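Local coordinates for protein DsvD (Desulfovibrio vulgaris, PDB 1UCR) that may be needed for dissimilatory sulfite reduction and possibly binds DNA through its winged-helix motif, at residues B[49-53]-B[64-69]; B[7-12]-B[27-31]. All coordinates share one frame. Residue numbers count along the deposited sequence, not the author numbering.

Contact 1: B[49-53]-B[64-69]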
loop_
_atom_site.group_PDB
_atom_site.type_symbol
_atom_site.label_atom_id
_atom_site.label_comp_id
_atom_site.label_asym_id
_atom_site.label_seq_id
_atom_site.Cartn_x
_atom_site.Cartn_y
_atom_site.Cartn_z
ATOM N N ASP B 49 6.884 0.889 7.602
ATOM C CA ASP B 49 6.013 2.014 7.277
ATOM C C ASP B 49 4.662 1.619 6.709
ATOM O O ASP B 49 3.824 2.500 6.466
ATOM C CB ASP B 49 6.754 2.913 6.301
ATOM C CG ASP B 49 7.875 3.613 7.054
ATOM O OD1 ASP B 49 8.801 4.128 6.475
ATOM O OD2 ASP B 49 7.847 3.766 8.317
ATOM N N GLU B 50 4.444 0.334 6.490
ATOM C CA GLU B 50 3.208 -0.262 6.027
ATOM C C GLU B 50 2.926 0.112 4.579
ATOM O O GLU B 50 1.782 -0.016 4.121
ATOM C CB GLU B 50 2.008 0.053 6.924
ATOM C CG GLU B 50 2.263 -0.480 8.336
ATOM C CD GLU B 50 1.119 -0.300 9.241
ATOM O OE1 GLU B 50 1.283 0.264 10.349
ATOM O OE2 GLU B 50 0.002 -0.732 8.876
ATOM N N VAL B 51 3.951 0.489 3.826
ATOM C CA VAL B 51 3.843 0.567 2.374
ATOM C C VAL B 51 3.836 -0.836 1.788
ATOM O O VAL B 51 3.149 -1.115 0.827
ATOM C CB VAL B 51 5.004 1.391 1.796
ATOM C CG1 VAL B 51 4.983 1.410 0.274
ATOM C CG2 VAL B 51 4.929 2.801 2.349
ATOM N N LEU B 52 4.649 -1.726 2.385
ATOM C CA LEU B 52 4.679 -3.118 1.989
ATOM C C LEU B 52 4.153 -4.005 3.097
ATOM O O LEU B 52 4.114 -3.612 4.275
ATOM C CB LEU B 52 6.124 -3.617 1.691
ATOM C CG LEU B 52 6.831 -2.862 0.573
ATOM C CD1 LEU B 52 8.243 -3.407 0.385
ATOM C CD2 LEU B 52 6.069 -2.905 -0.727
ATOM N N GLU B 53 3.764 -5.215 2.711
ATOM C CA GLU B 53 3.493 -6.330 3.627
ATOM C C GLU B 53 4.500 -7.434 3.342
ATOM O O GLU B 53 5.020 -7.570 2.226
ATOM C CB GLU B 53 2.054 -6.744 3.512
ATOM C CG GLU B 53 1.619 -7.179 2.154
ATOM C CD GLU B 53 0.141 -7.283 1.975
ATOM O OE1 GLU B 53 -0.243 -7.976 0.978
ATOM O OE2 GLU B 53 -0.667 -6.693 2.724
ATOM N N GLY B 64 5.003 -7.506 -0.891
ATOM C CA GLY B 64 4.084 -6.870 -1.831
ATOM C C GLY B 64 3.512 -5.608 -1.226
ATOM O O GLY B 64 3.749 -5.298 -0.062
ATOM N N LEU B 65 2.790 -4.833 -2.061
ATOM C CA LEU B 65 2.192 -3.623 -1.515
ATOM C C LEU B 65 1.108 -3.920 -0.479
ATOM O O LEU B 65 0.378 -4.903 -0.585
ATOM C CB LEU B 65 1.547 -2.830 -2.701
ATOM C CG LEU B 65 2.604 -2.172 -3.583
ATOM C CD1 LEU B 65 1.978 -1.733 -4.911
ATOM C CD2 LEU B 65 3.327 -0.973 -2.930
ATOM N N LYS B 66 1.010 -3.084 0.571
ATOM C CA LYS B 66 0.033 -3.301 1.639
ATOM C C LYS B 66 -1.345 -3.462 1.065
ATOM O O LYS B 66 -1.781 -2.612 0.267
ATOM C CB LYS B 66 0.068 -2.072 2.549
ATOM C CG LYS B 66 -0.721 -2.238 3.823
ATOM C CD LYS B 66 -0.007 -3.226 4.761
ATOM C CE LYS B 66 -0.624 -3.206 6.168
ATOM N NZ LYS B 66 -0.001 -4.362 6.924
ATOM N N GLY B 67 -2.024 -4.495 1.488
ATOM C CA GLY B 67 -3.383 -4.770 1.010
ATOM C C GLY B 67 -3.424 -5.749 -0.133
ATOM O O GLY B 67 -4.500 -6.322 -0.413
ATOM N N ALA B 68 -2.325 -6.016 -0.839
ATOM C CA ALA B 68 -2.369 -6.889 -2.008
ATOM C C ALA B 68 -2.785 -8.295 -1.662
ATOM O O ALA B 68 -3.526 -8.909 -2.493
ATOM C CB ALA B 68 -0.995 -6.911 -2.691
ATOM N N GLY B 69 -2.321 -8.785 -0.505
ATOM C CA GLY B 69 -2.704 -10.154 -0.099
ATOM C C GLY B 69 -4.187 -10.340 0.063
ATOM O O GLY B 69 -4.850 -11.306 -0.428
HETATM O O HOH W 1 -1.029 -4.034 9.366
HETATM O O HOH W 2 2.927 -4.182 6.683
HETATM O O HOH W 3 -0.982 -6.580 5.446
#
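This is the open end of the winged-helix beta hairpin, where strand 52-57 follows helix 36-48 and strand 60-65 runs into helix 68-74. A Schellman motif at Glu50 ends helix 36-48. The antiparallel ladder then includes Lys66 N to Val51 O (2.9 Å) and the reciprocal pair Glu53 N to Gly64 O (2.8 Å) and Gly64 N to Glu53 O (3.1 Å). Leu52 and Leu65 form a non-hydrogen-bonded pair whose CD2 atoms meet at 4.0 Å. A type II turn from Leu65 to Ala68 places Gly67 at the N-cap. Glu53 reaches over to the new helix, its OE2 accepting from Gly67 N (2.9 Å) and its OE1 from Gly69 N (2.7 Å). A water links Lys66 NZ, 2.8 Å away, to Glu53 OE2, 2.7 Å away; Glu50 OE2, only weakly linked to Lys66 NZ through another water, bonds Gln6 of the second subunit. The Glu53 carboxylate thus satisfies amides that lack acceptors within the helix, tying helix 68-74 to the hairpin.

Contact 2: B[7-12]-B[27-31]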
loop_
_atom_site.group_PDB
_atom_site.type_symbol
_atom_site.label_atom_id
_atom_site.label_comp_id
_atom_site.label_asym_id
_atom_site.label_seq_id
_atom_site.Cartn_x
_atom_site.Cartn_y
_atom_site.Cartn_z
ATOM N N LYS B 7 11.487 3.226 -6.415
ATOM C CA LYS B 7 11.637 2.229 -7.497
ATOM C C LYS B 7 11.000 0.902 -7.129
ATOM O O LYS B 7 10.409 0.222 -7.985
ATOM C CB LYS B 7 13.136 2.052 -7.804
ATOM C CG LYS B 7 13.730 3.269 -8.566
ATOM C CD LYS B 7 15.205 3.044 -8.950
ATOM C CE LYS B 7 15.711 4.279 -9.695
ATOM N NZ LYS B 7 17.109 4.159 -10.136
ATOM N N VAL B 8 11.097 0.489 -5.852
ATOM C CA VAL B 8 10.360 -0.722 -5.406
ATOM C C VAL B 8 8.862 -0.522 -5.597
ATOM O O VAL B 8 8.172 -1.399 -6.150
ATOM C CB VAL B 8 10.705 -1.000 -3.949
ATOM C CG1 VAL B 8 9.818 -2.067 -3.323
ATOM C CG2 VAL B 8 12.182 -1.387 -3.821
ATOM N N VAL B 9 8.341 0.601 -5.047
ATOM C CA VAL B 9 6.907 0.834 -5.144
ATOM C C VAL B 9 6.459 0.864 -6.615
ATOM O O VAL B 9 5.426 0.283 -7.000
ATOM C CB VAL B 9 6.530 2.130 -4.443
ATOM C CG1 VAL B 9 5.083 2.538 -4.652
ATOM C CG2 VAL B 9 6.784 1.955 -2.943
ATOM N N ASP B 10 7.243 1.579 -7.460
ATOM C CA ASP B 10 6.823 1.689 -8.871
ATOM C C ASP B 10 6.810 0.328 -9.566
ATOM O O ASP B 10 5.925 0.047 -10.380
ATOM C CB ASP B 10 7.769 2.590 -9.660
ATOM C CG ASP B 10 7.670 4.080 -9.271
ATOM O OD1 ASP B 10 6.744 4.438 -8.510
ATOM O OD2 ASP B 10 8.541 4.841 -9.703
ATOM N N PHE B 11 7.769 -0.544 -9.275
ATOM C CA PHE B 11 7.736 -1.864 -9.867
ATOM C C PHE B 11 6.469 -2.607 -9.477
ATOM O O PHE B 11 5.767 -3.212 -10.288
ATOM C CB PHE B 11 9.025 -2.640 -9.427
ATOM C CG PHE B 11 8.861 -4.115 -9.861
ATOM C CD1 PHE B 11 9.016 -4.450 -11.212
ATOM C CD2 PHE B 11 8.550 -5.094 -8.967
ATOM C CE1 PHE B 11 8.868 -5.787 -11.607
ATOM C CE2 PHE B 11 8.389 -6.444 -9.326
ATOM C CZ PHE B 11 8.519 -6.740 -10.689
ATOM N N LEU B 12 6.138 -2.594 -8.169
ATOM C CA LEU B 12 5.016 -3.339 -7.637
ATOM C C LEU B 12 3.680 -2.762 -8.100
ATOM O O LEU B 12 2.748 -3.536 -8.318
ATOM C CB LEU B 12 5.082 -3.361 -6.115
ATOM C CG LEU B 12 6.254 -4.158 -5.542
ATOM C CD1 LEU B 12 6.264 -3.982 -4.010
ATOM C CD2 LEU B 12 6.143 -5.641 -5.895
ATOM N N PHE B 27 13.670 -8.668 -5.911
ATOM C CA PHE B 27 14.078 -7.254 -5.762
ATOM C C PHE B 27 15.564 -7.101 -5.978
ATOM O O PHE B 27 16.020 -6.145 -6.621
ATOM C CB PHE B 27 13.656 -6.733 -4.384
ATOM C CG PHE B 27 12.156 -6.746 -4.233
ATOM C CD1 PHE B 27 11.550 -7.777 -3.542
ATOM C CD2 PHE B 27 11.354 -5.747 -4.817
ATOM C CE1 PHE B 27 10.177 -7.859 -3.446
ATOM C CE2 PHE B 27 9.980 -5.799 -4.668
ATOM C CZ PHE B 27 9.400 -6.858 -3.980
ATOM N N THR B 28 16.371 -8.049 -5.456
ATOM C CA THR B 28 17.805 -7.955 -5.765
ATOM C C THR B 28 18.054 -8.143 -7.255
ATOM O O THR B 28 18.979 -7.524 -7.818
ATOM C CB THR B 28 18.641 -8.910 -4.889
ATOM O OG1 THR B 28 18.229 -10.255 -5.110
ATOM C CG2 THR B 28 18.510 -8.578 -3.411
ATOM N N ASP B 29 17.240 -8.964 -7.939
ATOM C CA ASP B 29 17.354 -9.085 -9.410
ATOM C C ASP B 29 17.109 -7.769 -10.124
ATOM O O ASP B 29 17.716 -7.455 -11.123
ATOM C CB ASP B 29 16.320 -10.094 -9.900
ATOM C CG ASP B 29 16.662 -11.558 -9.742
ATOM O OD1 ASP B 29 17.829 -11.884 -9.427
ATOM O OD2 ASP B 29 15.750 -12.360 -10.017
ATOM N N LEU B 30 16.139 -6.995 -9.607
ATOM C CA LEU B 30 15.786 -5.721 -10.205
ATOM C C LEU B 30 16.788 -4.652 -9.917
ATOM O O LEU B 30 16.904 -3.723 -10.733
ATOM C CB LEU B 30 14.419 -5.231 -9.689
ATOM C CG LEU B 30 13.226 -6.054 -10.179
ATOM C CD1 LEU B 30 12.000 -5.647 -9.370
ATOM C CD2 LEU B 30 12.975 -5.831 -11.676
ATOM N N PHE B 31 17.536 -4.740 -8.807
ATOM C CA PHE B 31 18.473 -3.692 -8.385
ATOM C C PHE B 31 19.839 -4.302 -8.155
ATOM O O PHE B 31 20.371 -4.382 -7.057
ATOM C CB PHE B 31 17.868 -2.934 -7.183
ATOM C CG PHE B 31 16.419 -2.498 -7.447
ATOM C CD1 PHE B 31 15.398 -3.025 -6.692
ATOM C CD2 PHE B 31 16.157 -1.568 -8.462
ATOM C CE1 PHE B 31 14.085 -2.648 -6.924
ATOM C CE2 PHE B 31 14.834 -1.212 -8.677
ATOM C CZ PHE B 31 13.786 -1.730 -7.925
#
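Segments 7-12 and 27-31, on helices 3-12 and 24-30, come closest at Val8 and Phe27, whose CA atoms are 7.5 Å apart; Lys7 CA and Phe31 CA are 9.1 Å apart, where the second segment has just left its helix. The space between them is filled by apolar side chains. Val8 divides its methyls between two rings: CG1 lies 4.0 Å from Phe27 CE2, and CG2 lies 3.9 Å from Phe31 CE1. These helices belong to the helical part of the winged-helix fold, and its third member, helix 36-48, closes the core by placing Leu43 against both Val8 and Phe27. Deeper in, Leu12 CD2 meets the edge of the Phe27 ring, 4.0 Å from CZ. Toward the surface, Leu30 CD1 sits almost on the normal of the Phe11 ring, 3.4 Å from its centroid, in a CH-pi contact; Phe22 packs edge-to-face with this same ring. Lys7 contributes aliphatic carbon, its CB lying 3.8 Å from Phe31 CE2, while its ammonium end leads away from segment 27-31.

Overall arrangement
Contact 2 packs two helices of the winged-helix fold and contact 1 closes the base of its wing hairpin; they follow one another along the chain, with centres about 14 Å apart on opposite sides of the chain's centre. Helix 3-12 bridges them. Leu12, which touches Phe27 in contact 2, also reaches the hairpin, with its CD1 3.5 Å from Leu52 CD2 and its CB 3.7 Å from Leu65 CD1. Val9 points away from 27-31, and its CG2 lies 3.7 Å from Val51 CG1. Helix 36-48 adds a second link, since Leu43 touches Leu52 as well as Val8 and Phe27. Contact 1 borders the second subunit at many residues, contact 2 through Val9 alone, which packs on Glu50 of that subunit.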